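Local coordinates for uncharacterized protein YPL067C (Saccharomyces cerevisiae, PDB 5KCI), which is of unknown function but, as a cytoplasmic DUF3605 protein, is probably related to the histidine triad proteins and may bear on amyloid toxicity, at residues 79-85 with 107-113; 87-91 with 191-197; 148-154 with 166-172. All coordinates share one frame. Residue numbers count along the deposited sequence, not the author numbering.

Interaction 1 of 3, residues 79-85 with 107-113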
loop_
_atom_site.group_PDB
_atom_site.type_symbol
_atom_site.label_atom_id
_atom_site.label_comp_id
_atom_site.label_asym_id
_atom_site.label_seq_id
_atom_site.Cartn_x
_atom_site.Cartn_y
_atom_site.Cartn_z
ATOM N N LYS A 79 17.140 -6.690 4.831
ATOM C CA LYS A 79 16.410 -5.448 5.069
ATOM C C LYS A 79 15.146 -5.395 4.218
ATOM O O LYS A 79 15.128 -5.883 3.090
ATOM C CB LYS A 79 17.291 -4.231 4.742
ATOM C CG LYS A 79 18.242 -3.767 5.854
ATOM C CD LYS A 79 19.259 -2.720 5.343
ATOM C CE LYS A 79 18.645 -1.339 5.141
ATOM N NZ LYS A 79 19.588 -0.379 4.435
ATOM N N ALA A 80 14.089 -4.798 4.769
ATOM C CA ALA A 80 12.854 -4.588 4.035
ATOM C C ALA A 80 13.184 -3.895 2.724
ATOM O O ALA A 80 14.059 -3.031 2.687
ATOM C CB ALA A 80 11.895 -3.735 4.855
ATOM N N PHE A 81 12.562 -4.350 1.640
ATOM C CA PHE A 81 12.682 -3.762 0.304
ATOM C C PHE A 81 14.064 -3.956 -0.329
ATOM O O PHE A 81 14.297 -3.442 -1.443
ATOM C CB PHE A 81 12.339 -2.263 0.320
ATOM C CG PHE A 81 11.015 -1.966 0.951
ATOM C CD1 PHE A 81 9.868 -2.641 0.537
ATOM C CD2 PHE A 81 10.916 -1.037 1.975
ATOM C CE1 PHE A 81 8.644 -2.391 1.130
ATOM C CE2 PHE A 81 9.703 -0.784 2.571
ATOM C CZ PHE A 81 8.564 -1.462 2.157
ATOM N N SER A 82 14.976 -4.699 0.316
ATOM C CA SER A 82 16.319 -4.909 -0.209
ATOM C C SER A 82 16.339 -5.829 -1.412
ATOM O O SER A 82 17.355 -5.886 -2.105
ATOM C CB SER A 82 17.227 -5.528 0.853
ATOM O OG SER A 82 16.755 -6.826 1.134
ATOM N N SER A 83 15.267 -6.573 -1.649
ATOM C CA SER A 83 15.181 -7.495 -2.769
ATOM C C SER A 83 13.730 -7.575 -3.217
ATOM O O SER A 83 12.826 -7.531 -2.384
ATOM C CB SER A 83 15.681 -8.888 -2.372
ATOM O OG SER A 83 15.380 -9.823 -3.383
ATOM N N SER A 84 13.508 -7.687 -4.532
ATOM C CA SER A 84 12.144 -7.692 -5.051
ATOM C C SER A 84 11.340 -8.895 -4.569
ATOM O O SER A 84 10.103 -8.874 -4.632
ATOM C CB SER A 84 12.163 -7.639 -6.582
ATOM O OG SER A 84 12.754 -8.790 -7.158
ATOM N N THR A 85 12.005 -9.943 -4.082
ATOM C CA THR A 85 11.282 -11.085 -3.555
ATOM C C THR A 85 10.640 -10.813 -2.207
ATOM O O THR A 85 9.894 -11.668 -1.716
ATOM C CB THR A 85 12.224 -12.292 -3.382
ATOM O OG1 THR A 85 13.128 -12.025 -2.305
ATOM C CG2 THR A 85 13.022 -12.551 -4.643
ATOM N N LEU A 107 0.938 -2.147 -0.858
ATOM C CA LEU A 107 2.302 -2.630 -0.847
ATOM C C LEU A 107 2.493 -3.590 0.323
ATOM O O LEU A 107 2.540 -3.162 1.474
ATOM C CB LEU A 107 3.264 -1.454 -0.699
ATOM C CG LEU A 107 4.733 -1.763 -0.466
ATOM C CD1 LEU A 107 5.332 -2.501 -1.656
ATOM C CD2 LEU A 107 5.489 -0.433 -0.218
ATOM N N TRP A 108 2.658 -4.858 -0.000
ATOM C CA TRP A 108 2.897 -5.933 0.958
ATOM C C TRP A 108 4.396 -6.119 1.154
ATOM O O TRP A 108 5.178 -6.063 0.193
ATOM C CB TRP A 108 2.271 -7.234 0.452
ATOM C CG TRP A 108 0.814 -7.156 0.280
ATOM C CD1 TRP A 108 0.134 -6.800 -0.857
ATOM C CD2 TRP A 108 -0.164 -7.404 1.281
ATOM N NE1 TRP A 108 -1.229 -6.842 -0.617
ATOM C CE2 TRP A 108 -1.431 -7.218 0.688
ATOM C CE3 TRP A 108 -0.096 -7.796 2.628
ATOM C CZ2 TRP A 108 -2.616 -7.388 1.408
ATOM C CZ3 TRP A 108 -1.268 -7.962 3.329
ATOM C CH2 TRP A 108 -2.506 -7.753 2.733
ATOM N N SER A 109 4.801 -6.368 2.403
ATOM C CA SER A 109 6.210 -6.578 2.705
ATOM C C SER A 109 6.394 -7.788 3.625
ATOM O O SER A 109 5.720 -7.888 4.644
ATOM C CB SER A 109 6.829 -5.350 3.381
ATOM O OG SER A 109 8.202 -5.563 3.664
ATOM N N LYS A 110 7.302 -8.684 3.239
ATOM C CA LYS A 110 7.687 -9.826 4.068
ATOM C C LYS A 110 8.338 -9.379 5.363
ATOM O O LYS A 110 8.271 -10.089 6.372
ATOM C CB LYS A 110 8.669 -10.713 3.303
ATOM C CG LYS A 110 8.088 -11.811 2.449
ATOM C CD LYS A 110 9.162 -12.872 2.159
ATOM C CE LYS A 110 8.925 -13.603 0.835
ATOM N NZ LYS A 110 10.189 -14.087 0.198
ATOM N N VAL A 111 9.012 -8.233 5.338
ATOM C CA VAL A 111 9.660 -7.651 6.505
ATOM C C VAL A 111 8.740 -6.571 7.047
ATOM O O VAL A 111 8.385 -5.617 6.337
ATOM C CB VAL A 111 11.038 -7.070 6.148
ATOM C CG1 VAL A 111 11.737 -6.547 7.390
ATOM C CG2 VAL A 111 11.894 -8.113 5.460
ATOM N N ALA A 112 8.335 -6.724 8.295
ATOM C CA ALA A 112 7.522 -5.692 8.907
ATOM C C ALA A 112 8.352 -4.421 9.083
ATOM O O ALA A 112 9.571 -4.469 9.284
ATOM C CB ALA A 112 6.975 -6.188 10.255
ATOM N N LEU A 113 7.668 -3.286 8.979
ATOM C CA LEU A 113 8.192 -1.968 9.294
ATOM C C LEU A 113 7.353 -1.381 10.423
ATOM O O LEU A 113 6.146 -1.138 10.228
ATOM C CB LEU A 113 8.162 -1.052 8.067
ATOM C CG LEU A 113 9.024 -1.550 6.906
ATOM C CD1 LEU A 113 8.157 -2.261 5.890
ATOM C CD2 LEU A 113 9.808 -0.404 6.271
HETATM O O HOH W 1 10.308 -6.006 2.113
#
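Between Lys79 and Ser82 the chain makes a type II beta turn, closed by Ser82 N to Lys79 O at 3.0 Å. Ser82 is in the p rotamer, which brings its OG to the same Lys79 O at 2.7 Å. The turn presents its two central residues to segment 107-113. Ala80 points its CB between Val111 and Leu113, 3.7 Å from Val111 CB and 4.1 Å from Leu113 CD1. Phe81 has the positive phi (69°) of the third position of such a turn; its CA-to-CB bond points sideways, but the m chi1 (-53°) brings the ring end toward 107-113, so that Phe81 CE1 lies 4.0 Å from Leu107 CD2 and Phe81 CE2 lies 3.7 Å from Leu113 CD2. Phe133 of helix 120-135 stacks on the Phe81 ring.

Ser109 is in the t rotamer and donates from OG to Val111 O at 2.7 Å. That OG also accepts from water 1 at 2.7 Å, and the water in turn accepts from Phe81 N at 2.8 Å, joining the turn to the end of strand 102-109. Lys110, with chi2 to chi4 all t, stretches until NZ donates to Thr85 O at 3.1 Å, while also making a cation-pi contact with Trp66. The chemistry is thus mixed: apolar packing seats the turn, and the polar links, a buried serine with its water and a lysine meeting a carbonyl, tie down backbone atoms rather than partner side chains.

Interaction 2 of 3, residues 87-91 with 191-197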
loop_
_atom_site.group_PDB
_atom_site.type_symbol
_atom_site.label_atom_id
_atom_site.label_comp_id
_atom_site.label_asym_id
_atom_site.label_seq_id
_atom_site.Cartn_x
_atom_site.Cartn_y
_atom_site.Cartn_z
ATOM N N TYR A 87 8.759 -8.087 -1.333
ATOM C CA TYR A 87 7.595 -7.220 -1.338
ATOM C C TYR A 87 6.780 -7.451 -2.601
ATOM O O TYR A 87 7.225 -8.092 -3.554
ATOM C CB TYR A 87 8.017 -5.739 -1.211
ATOM C CG TYR A 87 8.979 -5.280 -2.270
ATOM C CD1 TYR A 87 8.542 -4.829 -3.518
ATOM C CD2 TYR A 87 10.339 -5.300 -2.028
ATOM C CE1 TYR A 87 9.458 -4.404 -4.485
ATOM C CE2 TYR A 87 11.255 -4.888 -2.992
ATOM C CZ TYR A 87 10.818 -4.454 -4.214
ATOM O OH TYR A 87 11.745 -4.045 -5.164
ATOM N N ALA A 88 5.570 -6.901 -2.602
ATOM C CA ALA A 88 4.695 -7.003 -3.760
ATOM C C ALA A 88 3.712 -5.843 -3.730
ATOM O O ALA A 88 3.209 -5.478 -2.667
ATOM C CB ALA A 88 3.952 -8.339 -3.772
ATOM N N VAL A 89 3.438 -5.272 -4.894
ATOM C CA VAL A 89 2.477 -4.180 -5.024
ATOM C C VAL A 89 1.281 -4.692 -5.819
ATOM O O VAL A 89 1.441 -5.355 -6.853
ATOM C CB VAL A 89 3.120 -2.929 -5.654
ATOM C CG1 VAL A 89 3.660 -3.223 -7.012
ATOM C CG2 VAL A 89 2.111 -1.796 -5.722
ATOM N N ARG A 90 0.078 -4.420 -5.309
ATOM C CA ARG A 90 -1.171 -4.824 -5.932
ATOM C C ARG A 90 -2.125 -3.645 -5.966
ATOM O O ARG A 90 -2.015 -2.728 -5.156
ATOM C CB ARG A 90 -1.840 -5.975 -5.162
ATOM C CG ARG A 90 -1.035 -7.253 -5.106
ATOM C CD ARG A 90 -1.128 -8.017 -6.402
ATOM N NE ARG A 90 -0.438 -9.306 -6.370
ATOM C CZ ARG A 90 0.866 -9.473 -6.563
ATOM N NH1 ARG A 90 1.650 -8.435 -6.788
ATOM N NH2 ARG A 90 1.392 -10.690 -6.517
ATOM N N ALA A 91 -3.029 -3.639 -6.943
ATOM C CA ALA A 91 -4.147 -2.710 -6.888
ATOM C C ALA A 91 -5.109 -3.144 -5.788
ATOM O O ALA A 91 -5.361 -4.336 -5.611
ATOM C CB ALA A 91 -4.865 -2.655 -8.245
ATOM N N LEU A 191 2.381 -2.042 -11.942
ATOM C CA LEU A 191 2.058 -3.350 -11.392
ATOM C C LEU A 191 2.759 -4.475 -12.145
ATOM O O LEU A 191 3.092 -5.506 -11.549
ATOM C CB LEU A 191 0.547 -3.559 -11.424
ATOM C CG LEU A 191 -0.281 -2.564 -10.608
ATOM C CD1 LEU A 191 -1.762 -2.778 -10.874
ATOM C CD2 LEU A 191 0.029 -2.708 -9.126
ATOM N N SER A 192 2.968 -4.302 -13.452
ATOM C CA SER A 192 3.640 -5.321 -14.247
ATOM C C SER A 192 5.122 -5.372 -13.917
ATOM O O SER A 192 5.674 -6.450 -13.690
ATOM C CB SER A 192 3.433 -5.039 -15.739
ATOM O OG SER A 192 4.282 -5.855 -16.518
ATOM N N HIS A 193 5.781 -4.211 -13.883
ATOM C CA HIS A 193 7.203 -4.147 -13.558
ATOM C C HIS A 193 7.473 -4.344 -12.068
ATOM O O HIS A 193 8.505 -4.913 -11.705
ATOM C CB HIS A 193 7.782 -2.802 -13.995
ATOM C CG HIS A 193 7.785 -2.597 -15.475
ATOM N ND1 HIS A 193 8.376 -3.486 -16.347
ATOM C CD2 HIS A 193 7.281 -1.599 -16.238
ATOM C CE1 HIS A 193 8.231 -3.046 -17.584
ATOM N NE2 HIS A 193 7.570 -1.904 -17.544
ATOM N N GLY A 194 6.580 -3.869 -11.205
ATOM C CA GLY A 194 6.835 -3.821 -9.782
ATOM C C GLY A 194 7.732 -2.656 -9.402
ATOM O O GLY A 194 8.279 -1.940 -10.237
ATOM N N PHE A 195 7.905 -2.484 -8.100
ATOM C CA PHE A 195 8.862 -1.505 -7.631
ATOM C C PHE A 195 10.270 -2.099 -7.612
ATOM O O PHE A 195 10.457 -3.307 -7.495
ATOM C CB PHE A 195 8.481 -1.025 -6.241
ATOM C CG PHE A 195 7.256 -0.148 -6.207
ATOM C CD1 PHE A 195 6.966 0.730 -7.253
ATOM C CD2 PHE A 195 6.404 -0.181 -5.121
ATOM C CE1 PHE A 195 5.846 1.554 -7.192
ATOM C CE2 PHE A 195 5.289 0.629 -5.064
ATOM C CZ PHE A 195 5.005 1.495 -6.095
ATOM N N GLU A 196 11.272 -1.214 -7.709
ATOM C CA GLU A 196 12.674 -1.601 -7.683
ATOM C C GLU A 196 13.200 -1.637 -6.248
ATOM O O GLU A 196 12.813 -0.803 -5.422
ATOM C CB GLU A 196 13.514 -0.620 -8.490
ATOM C CG GLU A 196 13.146 -0.544 -9.958
ATOM C CD GLU A 196 14.090 0.347 -10.743
ATOM O OE1 GLU A 196 14.890 1.071 -10.115
ATOM O OE2 GLU A 196 14.034 0.320 -11.988
ATOM N N PRO A 197 14.087 -2.577 -5.944
ATOM C CA PRO A 197 14.554 -2.729 -4.559
ATOM C C PRO A 197 15.504 -1.613 -4.168
ATOM O O PRO A 197 16.050 -0.890 -5.004
ATOM C CB PRO A 197 15.271 -4.087 -4.564
ATOM C CG PRO A 197 15.697 -4.279 -5.970
ATOM C CD PRO A 197 14.600 -3.646 -6.814
#
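Tyr87 lays the edge of its ring along the backbone of residues 195-197, with Phe195 O and Pro197 CA near the ring plane. Its hydroxyl donates from OH to Phe195 O at 2.8 Å. Pro197 N is almost as close to Tyr87 OH, at 2.9 Å, but has no hydrogen to share, so that approach is packing. CE1 of Tyr87 also rests 3.9 Å from Phe195 CB, and Phe133 meets the tyrosine ring edge-to-face.

Two residues along the strand, Val89 points the same way. Its CG2 lies 4.1 Å from both Leu191 CD2 and Phe195 CE2, and its CG1 is 4.3 Å from Gly194 CA. Leu191 continues past it to Ala91, CD1 to CB at 4.1 Å. Gly194, at phi 78°, is where the chain leaves helix 180-193 and turns to run along the face of the strand that carries Val89 and Tyr87; a positive phi of this kind favours glycine.

Ala88 and Arg90 point away, and both touch Leu64 of helix 56-64. Strand 87-91 is therefore flanked on either face, incompletely at its Arg90-Ala91 end, by helix 56-64 and by the C-terminal helix with its tail, the layered arrangement of an alpha+beta fold in which helices flank an antiparallel sheet.

Interaction 3 of 3, residues 148-154 with 166-172. With SO4 (sulfate ion), chain D.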
loop_
_atom_site.group_PDB
_atom_site.type_symbol
_atom_site.label_atom_id
_atom_site.label_comp_id
_atom_site.label_asym_id
_atom_site.label_seq_id
_atom_site.Cartn_x
_atom_site.Cartn_y
_atom_site.Cartn_z
ATOM N N HIS A 148 2.442 13.966 -5.223
ATOM C CA HIS A 148 1.258 13.197 -5.562
ATOM C C HIS A 148 1.437 11.719 -5.248
ATOM O O HIS A 148 0.791 10.854 -5.846
ATOM C CB HIS A 148 0.913 13.416 -7.035
ATOM C CG HIS A 148 0.299 14.750 -7.278
ATOM N ND1 HIS A 148 0.021 15.243 -8.542
ATOM C CD2 HIS A 148 -0.109 15.698 -6.403
ATOM C CE1 HIS A 148 -0.527 16.441 -8.425
ATOM N NE2 HIS A 148 -0.619 16.739 -7.140
ATOM N N VAL A 149 2.306 11.435 -4.283
ATOM C CA VAL A 149 2.415 10.115 -3.690
ATOM C C VAL A 149 2.180 10.264 -2.194
ATOM O O VAL A 149 2.810 11.113 -1.550
ATOM C CB VAL A 149 3.797 9.488 -3.929
ATOM C CG1 VAL A 149 3.836 8.046 -3.344
ATOM C CG2 VAL A 149 4.142 9.471 -5.401
ATOM N N ALA A 150 1.316 9.420 -1.634
ATOM C CA ALA A 150 1.136 9.397 -0.190
ATOM C C ALA A 150 1.002 7.955 0.255
ATOM O O ALA A 150 0.711 7.069 -0.544
ATOM C CB ALA A 150 -0.110 10.182 0.252
ATOM N N TRP A 151 1.168 7.730 1.554
ATOM C CA TRP A 151 1.037 6.367 2.038
ATOM C C TRP A 151 0.632 6.392 3.501
ATOM O O TRP A 151 0.867 7.371 4.215
ATOM C CB TRP A 151 2.335 5.556 1.853
ATOM C CG TRP A 151 3.495 6.001 2.686
ATOM C CD1 TRP A 151 4.446 6.933 2.351
ATOM C CD2 TRP A 151 3.859 5.517 4.001
ATOM N NE1 TRP A 151 5.359 7.064 3.373
ATOM C CE2 TRP A 151 5.025 6.208 4.390
ATOM C CE3 TRP A 151 3.302 4.583 4.872
ATOM C CZ2 TRP A 151 5.664 5.988 5.628
ATOM C CZ3 TRP A 151 3.942 4.362 6.118
ATOM C CH2 TRP A 151 5.104 5.064 6.470
ATOM N N PHE A 152 -0.012 5.298 3.920
ATOM C CA PHE A 152 -0.341 5.123 5.321
ATOM C C PHE A 152 -0.449 3.644 5.617
ATOM O O PHE A 152 -0.695 2.820 4.738
ATOM C CB PHE A 152 -1.653 5.792 5.723
ATOM C CG PHE A 152 -2.849 5.312 4.942
ATOM C CD1 PHE A 152 -3.151 5.834 3.677
ATOM C CD2 PHE A 152 -3.709 4.380 5.484
ATOM C CE1 PHE A 152 -4.247 5.384 2.986
ATOM C CE2 PHE A 152 -4.812 3.923 4.790
ATOM C CZ PHE A 152 -5.098 4.424 3.548
ATOM N N VAL A 153 -0.303 3.334 6.899
ATOM C CA VAL A 153 -0.485 1.985 7.385
ATOM C C VAL A 153 -1.606 2.029 8.413
ATOM O O VAL A 153 -1.516 2.770 9.397
ATOM C CB VAL A 153 0.805 1.436 8.018
ATOM C CG1 VAL A 153 0.529 0.109 8.661
ATOM C CG2 VAL A 153 1.879 1.305 6.935
ATOM N N ASN A 154 -2.643 1.239 8.192
ATOM C CA ASN A 154 -3.766 1.217 9.110
ATOM C C ASN A 154 -3.342 0.682 10.473
ATOM O O ASN A 154 -2.540 -0.251 10.582
ATOM C CB ASN A 154 -4.893 0.369 8.558
ATOM C CG ASN A 154 -5.832 1.162 7.654
ATOM O OD1 ASN A 154 -5.910 2.381 7.752
ATOM N ND2 ASN A 154 -6.585 0.466 6.842
ATOM N N HIS A 166 1.368 -4.436 5.389
ATOM C CA HIS A 166 0.945 -3.807 4.149
ATOM C C HIS A 166 0.689 -2.332 4.385
ATOM O O HIS A 166 0.158 -1.938 5.433
ATOM C CB HIS A 166 -0.303 -4.449 3.549
ATOM C CG HIS A 166 -1.431 -4.632 4.517
ATOM N ND1 HIS A 166 -1.375 -5.530 5.560
ATOM C CD2 HIS A 166 -2.661 -4.065 4.574
ATOM C CE1 HIS A 166 -2.506 -5.482 6.243
ATOM N NE2 HIS A 166 -3.305 -4.603 5.659
ATOM N N ALA A 167 1.121 -1.540 3.404
ATOM C CA ALA A 167 0.933 -0.106 3.374
ATOM C C ALA A 167 -0.007 0.238 2.233
ATOM O O ALA A 167 0.026 -0.386 1.170
ATOM C CB ALA A 167 2.267 0.644 3.185
ATOM N N HIS A 168 -0.849 1.217 2.472
ATOM C CA HIS A 168 -1.685 1.800 1.437
ATOM C C HIS A 168 -0.880 2.899 0.748
ATOM O O HIS A 168 -0.387 3.815 1.407
ATOM C CB HIS A 168 -2.981 2.313 2.045
ATOM C CG HIS A 168 -3.796 1.232 2.671
ATOM N ND1 HIS A 168 -4.765 0.552 1.976
ATOM C CD2 HIS A 168 -3.727 0.648 3.897
ATOM C CE1 HIS A 168 -5.298 -0.378 2.754
ATOM N NE2 HIS A 168 -4.689 -0.338 3.925
ATOM N N VAL A 169 -0.689 2.760 -0.558
ATOM C CA VAL A 169 0.117 3.684 -1.346
ATOM C C VAL A 169 -0.829 4.323 -2.334
ATOM O O VAL A 169 -1.424 3.615 -3.152
ATOM C CB VAL A 169 1.256 2.982 -2.090
ATOM C CG1 VAL A 169 2.001 3.928 -2.978
ATOM C CG2 VAL A 169 2.242 2.309 -1.115
ATOM N N LEU A 170 -0.985 5.632 -2.238
ATOM C CA LEU A 170 -1.901 6.408 -3.055
ATOM C C LEU A 170 -1.101 7.208 -4.059
ATOM O O LEU A 170 -0.128 7.868 -3.689
ATOM C CB LEU A 170 -2.724 7.374 -2.198
ATOM C CG LEU A 170 -3.449 6.740 -1.003
ATOM C CD1 LEU A 170 -4.318 7.790 -0.332
ATOM C CD2 LEU A 170 -4.293 5.573 -1.399
ATOM N N LEU A 171 -1.569 7.191 -5.319
ATOM C CA LEU A 171 -0.929 7.921 -6.398
ATOM C C LEU A 171 -1.974 8.836 -6.996
ATOM O O LEU A 171 -3.060 8.363 -7.332
ATOM C CB LEU A 171 -0.424 6.982 -7.491
ATOM C CG LEU A 171 0.518 5.860 -7.073
ATOM C CD1 LEU A 171 0.966 5.095 -8.292
ATOM C CD2 LEU A 171 1.682 6.424 -6.299
ATOM N N PHE A 172 -1.665 10.129 -7.128
ATOM C CA PHE A 172 -2.646 11.069 -7.663
ATOM C C PHE A 172 -2.278 11.431 -9.099
ATOM O O PHE A 172 -1.190 11.966 -9.357
ATOM C CB PHE A 172 -2.748 12.322 -6.793
ATOM C CG PHE A 172 -3.878 13.287 -7.193
ATOM C CD1 PHE A 172 -5.071 12.831 -7.743
ATOM C CD2 PHE A 172 -3.746 14.645 -6.944
ATOM C CE1 PHE A 172 -6.082 13.717 -8.076
ATOM C CE2 PHE A 172 -4.772 15.530 -7.262
ATOM C CZ PHE A 172 -5.936 15.053 -7.830
HETATM S S SO4 D . -6.207 -2.996 5.930
HETATM O O1 SO4 D . -5.936 -4.400 6.318
HETATM O O2 SO4 D . -5.054 -2.123 6.056
HETATM O O3 SO4 D . -6.649 -2.953 4.520
HETATM O O4 SO4 D . -7.276 -2.466 6.768
HETATM O O HOH W 2 -2.327 -1.079 6.428
#
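His168, Phe152 and His148 give up the most surface here. His168 and Phe152 form a hydrogen-bonded antiparallel pair, with Phe152 N to His168 O at 2.9 Å and His168 N to Phe152 O at 2.8 Å. Their rings are nearly parallel (10°) but slid apart, centroids 4.7 Å distant, while His168 CB sits 3.5 Å from the Phe152 centroid as a CH-pi contact. At the other end, the face of His148 receives the edge of Phe172 (centroids 5.0 Å, planes 64°), and Phe172 N donates to His148 O at 2.9 Å. Ala150 and Leu170 form the hydrogen-bonded pair between.

His168 NE2 donates to sulfate O2 at 2.8 Å, His166 NE2 to sulfate O1 at 2.7 Å and Asn154 ND2 to sulfate O4 at 3.0 Å; Ser160 N also binds the ion. The run His166-Ala167-His168-Val169-Leu170 resembles the His-X-His-X-His strand of histidine triad proteins, with leucine in the third place, and the sulfate, probably from the crystallisation liquor, may mark where a phosphate would sit, as in that family.

In the fold
One four-stranded antiparallel sheet carries all three contacts, in the order 87-91, 102-109, 165-172, 149-152. Interaction 3 is the most central, its centre about 5 Å from the centre of the chain, against about 12 and 10 Å for the centres of interactions 1 and 2. None of its touching residues is exposed; it alone pairs two strands through regular backbone hydrogen bonds, and it holds the histidine-lined anion site. Interaction 2, the most open, lies on outer strand 87-91, and interaction 1 at the end of its neighbour 102-109; loop 79-85, and the end of helix 180-193 with its tail, pack there by apolar contacts and isolated hydrogen bonds. Interaction 1 touches both others, whereas interactions 2 and 3 do not touch.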